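Local coordinates for protein cell divisionFtsK/SpoIIIE (Thermomonospora curvata, PDB 4NH0) that serves as the weakly active ATPase of the ESX (type VII) secretion system, binds its substrate EsxB and might be the translocase subunit, at residues L268-R272 with A329-P334; L400-E404 with P415-L419; M1015-P1020 with D1069-H1073. All blocks are in the same frame, centred on the assembly; numbering follows the deposited sequence.

Contacts 1 and 2 belong to the first FtsK domain, with centres about 15 Å apart, touching at P334 O and P417 CB (3.9 Å). Contact 3 lies in the third domain, its centre about 117 and 109 Å from theirs. All three are partly buried; no touching residue is fully exposed. Contact 1 joins two loops and alone has a hydrogen bond, made by a tryptophan that also rests on backbone and proline. Contact 2 sets a helix's first turn, and contact 3 a helix end and the turn after it, against the loop entering a parallel strand, mainly by apolar contacts. Methionine is central to both, from the strand side in contact 2, the helix side in contact 3.

Contact 1 of 3, residues L268-R272 with A329-P334; sequences LWRPR and AMTHSP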
ATOM      1  N   LEU A 268     -18.157  -6.333 -51.346  1.00 94.39           N
ATOM      2  CA  LEU A 268     -17.540  -7.564 -50.867  1.00 84.85           C
ATOM      3  C   LEU A 268     -18.349  -8.152 -49.720  1.00 82.89           C
ATOM      4  O   LEU A 268     -18.488  -9.369 -49.601  1.00 82.69           O
ATOM      5  CB  LEU A 268     -16.098  -7.316 -50.423  1.00 79.45           C
ATOM      6  CG  LEU A 268     -15.091  -7.009 -51.532  1.00 79.85           C
ATOM      7  CD1 LEU A 268     -13.695  -6.829 -50.959  1.00 72.88           C
ATOM      8  CD2 LEU A 268     -15.107  -8.111 -52.578  1.00 88.19           C
ATOM      9  N   TRP A 269     -18.890  -7.274 -48.884  1.00 77.33           N
ATOM     10  CA  TRP A 269     -19.640  -7.691 -47.707  1.00 87.28           C
ATOM     11  C   TRP A 269     -21.139  -7.672 -47.967  1.00 92.85           C
ATOM     12  O   TRP A 269     -21.936  -7.476 -47.050  1.00 79.92           O
ATOM     13  CB  TRP A 269     -19.306  -6.789 -46.521  1.00 86.27           C
ATOM     14  CG  TRP A 269     -17.851  -6.760 -46.183  1.00 82.88           C
ATOM     15  CD1 TRP A 269     -16.901  -7.659 -46.569  1.00 89.20           C
ATOM     16  CD2 TRP A 269     -17.173  -5.775 -45.394  1.00 82.70           C
ATOM     17  NE1 TRP A 269     -15.676  -7.298 -46.066  1.00 80.71           N
ATOM     18  CE2 TRP A 269     -15.816  -6.144 -45.341  1.00 82.19           C
ATOM     19  CE3 TRP A 269     -17.584  -4.618 -44.727  1.00 89.58           C
ATOM     20  CZ2 TRP A 269     -14.869  -5.399 -44.647  1.00 77.97           C
ATOM     21  CZ3 TRP A 269     -16.642  -3.880 -44.040  1.00 91.95           C
ATOM     22  CH2 TRP A 269     -15.300  -4.272 -44.005  1.00 82.74           C
ATOM     23  N   ARG A 270     -21.520  -7.875 -49.224  1.00100.65           N
ATOM     24  CA  ARG A 270     -22.927  -7.901 -49.602  1.00 91.66           C
ATOM     25  C   ARG A 270     -23.629  -9.091 -48.958  1.00 99.36           C
ATOM     26  O   ARG A 270     -22.994 -10.108 -48.676  1.00115.09           O
ATOM     27  CB  ARG A 270     -23.075  -7.960 -51.125  1.00 96.29           C
ATOM     28  CG  ARG A 270     -21.856  -8.488 -51.860  1.00103.64           C
ATOM     29  CD  ARG A 270     -22.056  -8.399 -53.365  1.00124.61           C
ATOM     30  NE  ARG A 270     -21.085  -9.197 -54.109  1.00140.70           N
ATOM     31  CZ  ARG A 270     -21.125  -9.385 -55.423  1.00141.05           C
ATOM     32  NH1 ARG A 270     -22.094  -8.835 -56.145  1.00141.18           N
ATOM     33  NH2 ARG A 270     -20.201 -10.125 -56.021  1.00140.63           N
ATOM     34  N   PRO A 271     -24.945  -8.965 -48.714  1.00 89.14           N
ATOM     35  CA  PRO A 271     -25.724 -10.058 -48.123  1.00 98.18           C
ATOM     36  C   PRO A 271     -25.658 -11.334 -48.953  1.00108.45           C
ATOM     37  O   PRO A 271     -26.128 -11.362 -50.089  1.00117.00           O
ATOM     38  CB  PRO A 271     -27.153  -9.498 -48.095  1.00 99.80           C
ATOM     39  CG  PRO A 271     -27.151  -8.380 -49.089  1.00107.40           C
ATOM     40  CD  PRO A 271     -25.785  -7.788 -48.990  1.00 96.73           C
ATOM     41  N   ARG A 272     -25.070 -12.377 -48.380  1.00 98.66           N
ATOM     42  CA  ARG A 272     -24.903 -13.641 -49.082  1.00 90.98           C
ATOM     43  C   ARG A 272     -26.095 -14.563 -48.859  1.00 92.69           C
ATOM     44  O   ARG A 272     -26.777 -14.461 -47.840  1.00 89.95           O
ATOM     45  CB  ARG A 272     -23.612 -14.329 -48.633  1.00 96.08           C
ATOM     46  CG  ARG A 272     -22.353 -13.542 -48.946  1.00 91.54           C
ATOM     47  CD  ARG A 272     -21.158 -14.464 -49.094  1.00 81.96           C
ATOM     48  NE  ARG A 272     -20.198 -13.948 -50.062  1.00 87.11           N
ATOM     49  CZ  ARG A 272     -19.264 -14.686 -50.652  1.00 99.14           C
ATOM     50  NH1 ARG A 272     -19.166 -15.979 -50.376  1.00 77.74           N
ATOM     51  NH2 ARG A 272     -18.432 -14.134 -51.524  1.00 99.12           N
ATOM     52  N   ALA A 329     -12.882 -12.738 -44.204  1.00 59.16           N
ATOM     53  CA  ALA A 329     -12.873 -11.297 -43.986  1.00 53.20           C
ATOM     54  C   ALA A 329     -13.288 -10.545 -45.245  1.00 59.94           C
ATOM     55  O   ALA A 329     -13.878  -9.470 -45.168  1.00 65.88           O
ATOM     56  CB  ALA A 329     -11.499 -10.843 -43.528  1.00 46.28           C
ATOM     57  N   MET A 330     -12.978 -11.116 -46.403  1.00 57.63           N
ATOM     58  CA  MET A 330     -13.283 -10.477 -47.678  1.00 62.64           C
ATOM     59  C   MET A 330     -14.689 -10.797 -48.165  1.00 71.11           C
ATOM     60  O   MET A 330     -15.131 -10.279 -49.188  1.00 76.25           O
ATOM     61  CB  MET A 330     -12.270 -10.902 -48.740  1.00 61.45           C
ATOM     62  CG  MET A 330     -10.905 -10.267 -48.593  1.00 77.22           C
ATOM     63  SD  MET A 330      -9.794 -10.776 -49.914  1.00 69.80           S
ATOM     64  CE  MET A 330      -9.576 -12.502 -49.509  1.00 71.10           C
ATOM     65  N   THR A 331     -15.391 -11.653 -47.433  1.00 66.11           N
ATOM     66  CA  THR A 331     -16.717 -12.091 -47.847  1.00 67.46           C
ATOM     67  C   THR A 331     -17.783 -11.698 -46.835  1.00 71.47           C
ATOM     68  O   THR A 331     -18.978 -11.768 -47.120  1.00 73.46           O
ATOM     69  CB  THR A 331     -16.756 -13.612 -48.055  1.00 76.87           C
ATOM     70  OG1 THR A 331     -16.282 -14.267 -46.873  1.00 69.01           O
ATOM     71  CG2 THR A 331     -15.877 -14.008 -49.228  1.00 66.45           C
ATOM     72  N   HIS A 332     -17.346 -11.286 -45.651  1.00 75.86           N
ATOM     73  CA  HIS A 332     -18.268 -10.897 -44.593  1.00 73.38           C
ATOM     74  C   HIS A 332     -17.843  -9.592 -43.934  1.00 81.66           C
ATOM     75  O   HIS A 332     -16.657  -9.272 -43.871  1.00 84.15           O
ATOM     76  CB  HIS A 332     -18.368 -11.999 -43.536  1.00 69.30           C
ATOM     77  CG  HIS A 332     -18.793 -13.324 -44.085  1.00 63.24           C
ATOM     78  ND1 HIS A 332     -17.972 -14.105 -44.869  1.00 77.32           N
ATOM     79  CD2 HIS A 332     -19.956 -14.006 -43.964  1.00 74.65           C
ATOM     80  CE1 HIS A 332     -18.610 -15.211 -45.206  1.00 89.89           C
ATOM     81  NE2 HIS A 332     -19.816 -15.174 -44.670  1.00 83.67           N
ATOM     82  N   SER A 333     -18.824  -8.841 -43.446  1.00 82.82           N
ATOM     83  CA  SER A 333     -18.558  -7.607 -42.721  1.00 79.56           C
ATOM     84  C   SER A 333     -18.272  -7.918 -41.258  1.00 86.19           C
ATOM     85  O   SER A 333     -18.708  -8.949 -40.750  1.00 81.57           O
ATOM     86  CB  SER A 333     -19.744  -6.648 -42.842  1.00 85.31           C
ATOM     87  OG  SER A 333     -20.880  -7.160 -42.168  1.00109.09           O
ATOM     88  N   PRO A 334     -17.536  -7.027 -40.571  1.00 80.98           N
ATOM     89  CA  PRO A 334     -17.303  -7.187 -39.132  1.00 76.42           C
ATOM     90  C   PRO A 334     -18.611  -7.165 -38.351  1.00 86.24           C
ATOM     91  O   PRO A 334     -18.664  -7.592 -37.198  1.00 82.55           O
ATOM     92  CB  PRO A 334     -16.435  -5.976 -38.778  1.00 73.49           C
ATOM     93  CG  PRO A 334     -15.795  -5.581 -40.059  1.00 73.63           C
ATOM     94  CD  PRO A 334     -16.808  -5.870 -41.119  1.00 71.32           C
TER
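A tryptophan laid against the turn that leaves a helix defines this loop-to-loop contact in the first FtsK domain. Residues 268-272 run from the short helix 265-268 towards strand 279-284, while 329-334 link helix 317-329 to strand 337-343. The nearest CA atoms are those of W269 and H332, 4.7 Å apart. W269 buries more surface here than any other residue: its NE1 donates a hydrogen bond to A329 O at 3.0 Å, using a carbonyl at the end of the helix. NE1 is also 3.1 Å from H332 O, but the angle there is too poor for a bond. One face of the indole carries two CH-pi contacts, with S333 CA 3.8 Å from the centroid of the five-membered ring and P334 CD 3.7 Å from that of the six-membered ring. Helix 317-329 begins at K317 of the Walker A motif, the predicted ATP-binding loop of this domain, so the contact grips the far end of the P-loop helix, where the chain turns into the strand that follows in sequence, 337-343, of the P-loop NTPase sheet. Beside the indole, L268 CB packs on M330 O at 3.4 Å, and the R272 guanidinium lies with one face over T331 CG2, NH2 being 3.4 Å from that methyl. The turn is braced from within by T331 OG1 and H332 ND1, hydrogen-bonded at 2.6 Å, and H332 NE2 reaches the backbone of L278. Around W269, the H358 ring meets the indole nearly perpendicularly, and L583 of helix 575-583 and H586 also touch it.

Contact 2 of 3, residues L400-E404 with P415-L419; sequences LRDYE and PMPTL
Helix 400-410 packs through its first turn against the extended chain that leads into strand 418-424. Build 400-404 as regular helix, closed by a short E404 N to L400 O hydrogen bond of 2.5 Å, with the CA-to-CB bonds of L400 and Y403 directed toward the other segment. L400 takes chi1 t and an off-rotamer chi2 of 144°, Y403 chi1 t and chi2 91°; the Y403 hydroxyl is hydrogen-bonded to P414 O. Residues 415-419 are extended, and the nearest CA pair is E404 with M416, 7.0 Å apart. The CA-to-CB bond of P415 points away. That of M416 (phi/psi -119/102) points toward the helix, with chi1 and chi2 t and chi3 p. M416 CB lies 3.6 Å from Y403 CE2, its CE 3.7 Å from L400 CD1, and its SD 5.0 Å from the Y403 ring centroid in an oblique Met-aromatic contact. M416 O is 3.7 Å from L400 CD1 and 4.2 Å from E404 CG. This is a helix-to-strand connection of the P-loop NTPase alpha/beta fold: strand 418-424 runs parallel between 337-343 and 452-458, and E425, the inferred active-site residue, directly follows it. The CA-to-CB bond of P417 points away, its O 3.9 Å from L400 CD1. T418 opens the strand and sets CG2 3.7 Å from L400 CD2. L419 packs against V340 and V452.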
ATOM      1  N   LEU A 400     -28.381 -17.890 -31.837  1.00 87.77           N
ATOM      2  CA  LEU A 400     -27.981 -16.673 -32.531  1.00 88.96           C
ATOM      3  C   LEU A 400     -28.763 -16.519 -33.829  1.00 97.14           C
ATOM      4  O   LEU A 400     -29.114 -15.407 -34.217  1.00103.97           O
ATOM      5  CB  LEU A 400     -26.473 -16.680 -32.813  1.00 98.50           C
ATOM      6  CG  LEU A 400     -25.863 -15.489 -33.561  1.00 96.04           C
ATOM      7  CD1 LEU A 400     -24.474 -15.189 -33.029  1.00 87.13           C
ATOM      8  CD2 LEU A 400     -25.800 -15.740 -35.064  1.00101.46           C
ATOM      9  N   ARG A 401     -29.028 -17.638 -34.494  1.00 96.68           N
ATOM     10  CA  ARG A 401     -29.752 -17.617 -35.759  1.00 93.52           C
ATOM     11  C   ARG A 401     -31.161 -17.065 -35.576  1.00104.03           C
ATOM     12  O   ARG A 401     -31.624 -16.252 -36.375  1.00106.64           O
ATOM     13  CB  ARG A 401     -29.815 -19.017 -36.370  1.00 89.11           C
ATOM     14  CG  ARG A 401     -30.576 -19.067 -37.680  1.00 85.98           C
ATOM     15  CD  ARG A 401     -30.881 -20.490 -38.103  1.00 81.74           C
ATOM     16  NE  ARG A 401     -31.829 -20.521 -39.212  1.00 84.45           N
ATOM     17  CZ  ARG A 401     -32.281 -21.634 -39.779  1.00 97.66           C
ATOM     18  NH1 ARG A 401     -31.873 -22.817 -39.340  1.00 93.53           N
ATOM     19  NH2 ARG A 401     -33.142 -21.565 -40.783  1.00 96.29           N
ATOM     20  N   ASP A 402     -31.838 -17.510 -34.521  1.00104.61           N
ATOM     21  CA  ASP A 402     -33.158 -16.990 -34.188  1.00104.42           C
ATOM     22  C   ASP A 402     -33.064 -15.505 -33.887  1.00103.61           C
ATOM     23  O   ASP A 402     -33.856 -14.711 -34.387  1.00106.93           O
ATOM     24  CB  ASP A 402     -33.753 -17.729 -32.989  1.00 98.58           C
ATOM     25  CG  ASP A 402     -34.066 -19.175 -33.293  1.00106.48           C
ATOM     26  OD1 ASP A 402     -34.274 -19.505 -34.479  1.00110.89           O
ATOM     27  OD2 ASP A 402     -34.104 -19.985 -32.344  1.00107.42           O
ATOM     28  N   TYR A 403     -32.084 -15.144 -33.066  1.00106.76           N
ATOM     29  CA  TYR A 403     -31.828 -13.751 -32.734  1.00112.93           C
ATOM     30  C   TYR A 403     -31.519 -12.938 -33.983  1.00111.35           C
ATOM     31  O   TYR A 403     -32.055 -11.849 -34.167  1.00116.80           O
ATOM     32  CB  TYR A 403     -30.665 -13.638 -31.741  1.00114.17           C
ATOM     33  CG  TYR A 403     -30.212 -12.217 -31.460  1.00115.39           C
ATOM     34  CD1 TYR A 403     -30.763 -11.487 -30.416  1.00110.92           C
ATOM     35  CD2 TYR A 403     -29.223 -11.612 -32.229  1.00116.45           C
ATOM     36  CE1 TYR A 403     -30.349 -10.193 -30.151  1.00106.31           C
ATOM     37  CE2 TYR A 403     -28.807 -10.318 -31.972  1.00101.46           C
ATOM     38  CZ  TYR A 403     -29.373  -9.615 -30.933  1.00 91.12           C
ATOM     39  OH  TYR A 403     -28.962  -8.329 -30.670  1.00 88.01           O
ATOM     40  N   GLU A 404     -30.651 -13.471 -34.837  1.00109.17           N
ATOM     41  CA  GLU A 404     -30.097 -12.684 -35.935  1.00108.82           C
ATOM     42  C   GLU A 404     -31.121 -12.233 -36.970  1.00116.08           C
ATOM     43  O   GLU A 404     -31.111 -11.076 -37.383  1.00132.34           O
ATOM     44  CB  GLU A 404     -28.988 -13.456 -36.652  1.00110.19           C
ATOM     45  CG  GLU A 404     -27.713 -12.644 -36.801  1.00114.51           C
ATOM     46  CD  GLU A 404     -27.924 -11.396 -37.639  1.00123.63           C
ATOM     47  OE1 GLU A 404     -28.496 -11.510 -38.745  1.00121.53           O
ATOM     48  OE2 GLU A 404     -27.544 -10.298 -37.181  1.00127.42           O
ATOM     49  N   PRO A 415     -26.453  -5.608 -33.852  1.00103.71           N
ATOM     50  CA  PRO A 415     -25.863  -6.741 -34.564  1.00 97.37           C
ATOM     51  C   PRO A 415     -25.032  -7.607 -33.626  1.00 92.50           C
ATOM     52  O   PRO A 415     -24.197  -7.080 -32.892  1.00 98.59           O
ATOM     53  CB  PRO A 415     -24.978  -6.075 -35.622  1.00 95.93           C
ATOM     54  CG  PRO A 415     -25.531  -4.696 -35.775  1.00102.56           C
ATOM     55  CD  PRO A 415     -26.030  -4.316 -34.416  1.00102.97           C
ATOM     56  N   MET A 416     -25.274  -8.912 -33.634  1.00 89.01           N
ATOM     57  CA  MET A 416     -24.429  -9.835 -32.891  1.00 83.26           C
ATOM     58  C   MET A 416     -23.789 -10.819 -33.855  1.00 88.45           C
ATOM     59  O   MET A 416     -24.431 -11.768 -34.304  1.00 94.37           O
ATOM     60  CB  MET A 416     -25.222 -10.575 -31.815  1.00 84.08           C
ATOM     61  CG  MET A 416     -24.348 -11.420 -30.901  1.00 87.14           C
ATOM     62  SD  MET A 416     -25.275 -12.269 -29.614  1.00119.03           S
ATOM     63  CE  MET A 416     -26.430 -13.213 -30.602  1.00106.46           C
ATOM     64  N   PRO A 417     -22.511 -10.588 -34.180  1.00 82.36           N
ATOM     65  CA  PRO A 417     -21.755 -11.373 -35.157  1.00 77.49           C
ATOM     66  C   PRO A 417     -21.406 -12.761 -34.644  1.00 72.68           C
ATOM     67  O   PRO A 417     -21.253 -12.942 -33.439  1.00 73.36           O
ATOM     68  CB  PRO A 417     -20.491 -10.539 -35.358  1.00 75.02           C
ATOM     69  CG  PRO A 417     -20.299  -9.861 -34.056  1.00 76.20           C
ATOM     70  CD  PRO A 417     -21.679  -9.542 -33.558  1.00 81.45           C
ATOM     71  N   THR A 418     -21.284 -13.729 -35.545  1.00 72.19           N
ATOM     72  CA  THR A 418     -20.798 -15.046 -35.164  1.00 74.85           C
ATOM     73  C   THR A 418     -19.324 -14.936 -34.807  1.00 65.49           C
ATOM     74  O   THR A 418     -18.600 -14.127 -35.385  1.00 62.86           O
ATOM     75  CB  THR A 418     -20.984 -16.084 -36.282  1.00 68.15           C
ATOM     76  OG1 THR A 418     -20.340 -15.623 -37.475  1.00 83.10           O
ATOM     77  CG2 THR A 418     -22.459 -16.306 -36.565  1.00 76.59           C
ATOM     78  N   LEU A 419     -18.881 -15.741 -33.850  1.00 58.43           N
ATOM     79  CA  LEU A 419     -17.495 -15.685 -33.411  1.00 51.77           C
ATOM     80  C   LEU A 419     -16.706 -16.885 -33.913  1.00 65.17           C
ATOM     81  O   LEU A 419     -17.061 -18.031 -33.645  1.00 65.16           O
ATOM     82  CB  LEU A 419     -17.420 -15.610 -31.886  1.00 67.57           C
ATOM     83  CG  LEU A 419     -16.021 -15.362 -31.325  1.00 64.19           C
ATOM     84  CD1 LEU A 419     -15.470 -14.058 -31.866  1.00 53.45           C
ATOM     85  CD2 LEU A 419     -16.043 -15.349 -29.807  1.00 62.00           C
TER

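Contact 3 of 3, residues M1015-P1020 with D1069-H1073; sequences MEARLP and DIGLH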
ATOM      1  N   MET A1015      18.616  19.792  63.730  1.00 79.20           N
ATOM      2  CA  MET A1015      17.583  18.849  63.323  1.00 79.56           C
ATOM      3  C   MET A1015      17.397  17.755  64.370  1.00 89.06           C
ATOM      4  O   MET A1015      16.323  17.164  64.474  1.00 94.44           O
ATOM      5  CB  MET A1015      17.919  18.227  61.966  1.00 73.80           C
ATOM      6  CG  MET A1015      18.184  19.235  60.860  1.00 78.82           C
ATOM      7  SD  MET A1015      16.902  20.491  60.690  1.00 84.13           S
ATOM      8  CE  MET A1015      15.508  19.496  60.184  1.00 62.32           C
ATOM      9  N   GLU A1016      18.447  17.487  65.142  1.00 90.44           N
ATOM     10  CA  GLU A1016      18.363  16.523  66.236  1.00 93.99           C
ATOM     11  C   GLU A1016      17.422  17.017  67.327  1.00 96.57           C
ATOM     12  O   GLU A1016      16.817  16.222  68.045  1.00101.30           O
ATOM     13  CB  GLU A1016      19.746  16.243  66.831  1.00101.12           C
ATOM     14  CG  GLU A1016      20.676  15.454  65.926  1.00107.68           C
ATOM     15  CD  GLU A1016      22.060  15.284  66.521  1.00113.03           C
ATOM     16  OE1 GLU A1016      22.340  15.905  67.567  1.00107.87           O
ATOM     17  OE2 GLU A1016      22.873  14.538  65.937  1.00105.08           O
ATOM     18  N   ALA A1017      17.302  18.334  67.448  1.00 89.22           N
ATOM     19  CA  ALA A1017      16.414  18.931  68.436  1.00 81.53           C
ATOM     20  C   ALA A1017      14.955  18.757  68.032  1.00 87.76           C
ATOM     21  O   ALA A1017      14.064  18.743  68.879  1.00 91.43           O
ATOM     22  CB  ALA A1017      16.741  20.401  68.624  1.00 86.04           C
ATOM     23  N   ARG A1018      14.719  18.620  66.730  1.00 87.75           N
ATOM     24  CA  ARG A1018      13.365  18.480  66.210  1.00 86.66           C
ATOM     25  C   ARG A1018      12.904  17.026  66.203  1.00 77.37           C
ATOM     26  O   ARG A1018      11.763  16.736  65.846  1.00 87.46           O
ATOM     27  CB  ARG A1018      13.273  19.055  64.798  1.00 80.63           C
ATOM     28  CG  ARG A1018      13.520  20.549  64.712  1.00 77.34           C
ATOM     29  CD  ARG A1018      13.210  21.071  63.319  1.00 80.78           C
ATOM     30  NE  ARG A1018      13.410  22.512  63.215  1.00 86.20           N
ATOM     31  CZ  ARG A1018      13.151  23.224  62.124  1.00 81.37           C
ATOM     32  NH1 ARG A1018      12.673  22.628  61.041  1.00 78.61           N
ATOM     33  NH2 ARG A1018      13.362  24.532  62.117  1.00 92.53           N
ATOM     34  N   LEU A1019      13.796  16.120  66.593  1.00 84.70           N
ATOM     35  CA  LEU A1019      13.482  14.695  66.620  1.00 75.54           C
ATOM     36  C   LEU A1019      12.303  14.406  67.543  1.00 78.04           C
ATOM     37  O   LEU A1019      12.219  14.953  68.641  1.00 97.86           O
ATOM     38  CB  LEU A1019      14.705  13.884  67.049  1.00 81.48           C
ATOM     39  CG  LEU A1019      15.850  13.831  66.035  1.00 82.73           C
ATOM     40  CD1 LEU A1019      17.022  13.032  66.581  1.00102.09           C
ATOM     41  CD2 LEU A1019      15.369  13.248  64.716  1.00 72.00           C
ATOM     42  N   PRO A1020      11.384  13.544  67.088  1.00 59.51           N
ATOM     43  CA  PRO A1020      10.129  13.251  67.788  1.00 79.29           C
ATOM     44  C   PRO A1020      10.319  12.565  69.136  1.00 90.13           C
ATOM     45  O   PRO A1020      11.023  11.559  69.214  1.00 92.16           O
ATOM     46  CB  PRO A1020       9.397  12.313  66.818  1.00 76.92           C
ATOM     47  CG  PRO A1020      10.054  12.521  65.497  1.00 86.02           C
ATOM     48  CD  PRO A1020      11.479  12.820  65.811  1.00 65.47           C
ATOM     49  N   ASP A1069       9.624  13.830  59.449  1.00 90.18           N
ATOM     50  CA  ASP A1069       9.128  14.253  60.754  1.00 82.22           C
ATOM     51  C   ASP A1069       9.775  15.563  61.184  1.00 75.54           C
ATOM     52  O   ASP A1069       9.282  16.247  62.079  1.00 76.65           O
ATOM     53  CB  ASP A1069       9.378  13.169  61.803  1.00 73.06           C
ATOM     54  CG  ASP A1069       8.500  11.950  61.600  1.00 85.93           C
ATOM     55  OD1 ASP A1069       7.358  12.112  61.123  1.00 79.17           O
ATOM     56  OD2 ASP A1069       8.950  10.831  61.921  1.00 77.47           O
ATOM     57  N   ILE A1070      10.887  15.904  60.545  1.00 64.86           N
ATOM     58  CA  ILE A1070      11.541  17.184  60.776  1.00 69.17           C
ATOM     59  C   ILE A1070      11.466  18.018  59.501  1.00 80.55           C
ATOM     60  O   ILE A1070      10.756  17.657  58.564  1.00 93.22           O
ATOM     61  CB  ILE A1070      13.004  17.002  61.220  1.00 75.73           C
ATOM     62  CG1 ILE A1070      13.805  16.269  60.147  1.00 73.66           C
ATOM     63  CG2 ILE A1070      13.065  16.233  62.529  1.00 71.70           C
ATOM     64  CD1 ILE A1070      15.197  15.870  60.588  1.00 56.80           C
ATOM     65  N   GLY A1071      12.188  19.133  59.460  1.00 50.74           N
ATOM     66  CA  GLY A1071      12.123  20.023  58.315  1.00 63.86           C
ATOM     67  C   GLY A1071      13.355  19.979  57.434  1.00 74.16           C
ATOM     68  O   GLY A1071      13.867  21.019  57.020  1.00 68.21           O
ATOM     69  N   LEU A1072      13.825  18.774  57.136  1.00 76.32           N
ATOM     70  CA  LEU A1072      15.056  18.605  56.372  1.00 73.25           C
ATOM     71  C   LEU A1072      14.784  18.250  54.913  1.00 73.68           C
ATOM     72  O   LEU A1072      13.891  17.459  54.612  1.00 73.00           O
ATOM     73  CB  LEU A1072      15.931  17.529  57.017  1.00 69.24           C
ATOM     74  CG  LEU A1072      17.321  17.305  56.419  1.00 55.99           C
ATOM     75  CD1 LEU A1072      18.113  18.599  56.409  1.00 47.92           C
ATOM     76  CD2 LEU A1072      18.060  16.230  57.196  1.00 47.14           C
ATOM     77  N   HIS A1073      15.561  18.844  54.014  1.00 65.00           N
ATOM     78  CA  HIS A1073      15.449  18.561  52.588  1.00 64.75           C
ATOM     79  C   HIS A1073      16.826  18.518  51.934  1.00 75.19           C
ATOM     80  O   HIS A1073      17.648  19.409  52.142  1.00 71.84           O
ATOM     81  CB  HIS A1073      14.576  19.607  51.894  1.00 68.56           C
ATOM     82  CG  HIS A1073      13.166  19.649  52.393  1.00 66.97           C
ATOM     83  ND1 HIS A1073      12.285  18.603  52.221  1.00 76.29           N
ATOM     84  CD2 HIS A1073      12.482  20.613  53.053  1.00 64.68           C
ATOM     85  CE1 HIS A1073      11.120  18.920  52.758  1.00 73.77           C
ATOM     86  NE2 HIS A1073      11.213  20.133  53.269  1.00 65.28           N
TER
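I1070 is the main bump of this contact, a side chain pushed into the hollow where helix 1001-1017 ends and its chain turns away. R1018 forms the floor of that hollow: I1070 CG2 lies 3.6 Å from both R1018 CB and R1018 O, with L1019 CD2 more distant at 4.4 Å. M1015 is the answering bump: its CE fits against the bend between I1070 and L1072. With all three chi angles m, its side chain curls so that CE rests 3.6 Å from I1070 CG1, 3.4 Å from G1071 N and 3.8 Å from L1072 CB. G1071 leaves room for the arginine: R1018 NH1 passes 3.8 Å from G1071 CA, and an ideal CB on that glycine would fall 2.6 Å from NH1, a clash. The extended arginine continues past it, and NH2 is hydrogen-bonded to A1038 O. Beyond R1018, P1020 CG abuts D1069 CB at 3.8 Å. No hydrogen bond joins the two segments; the fit is one of shape. A helix end packed over the loop that feeds strand 1072-1078, itself parallel to and between 944-947 and 1039-1045, belongs to the alpha/beta layering of the P-loop NTPase fold.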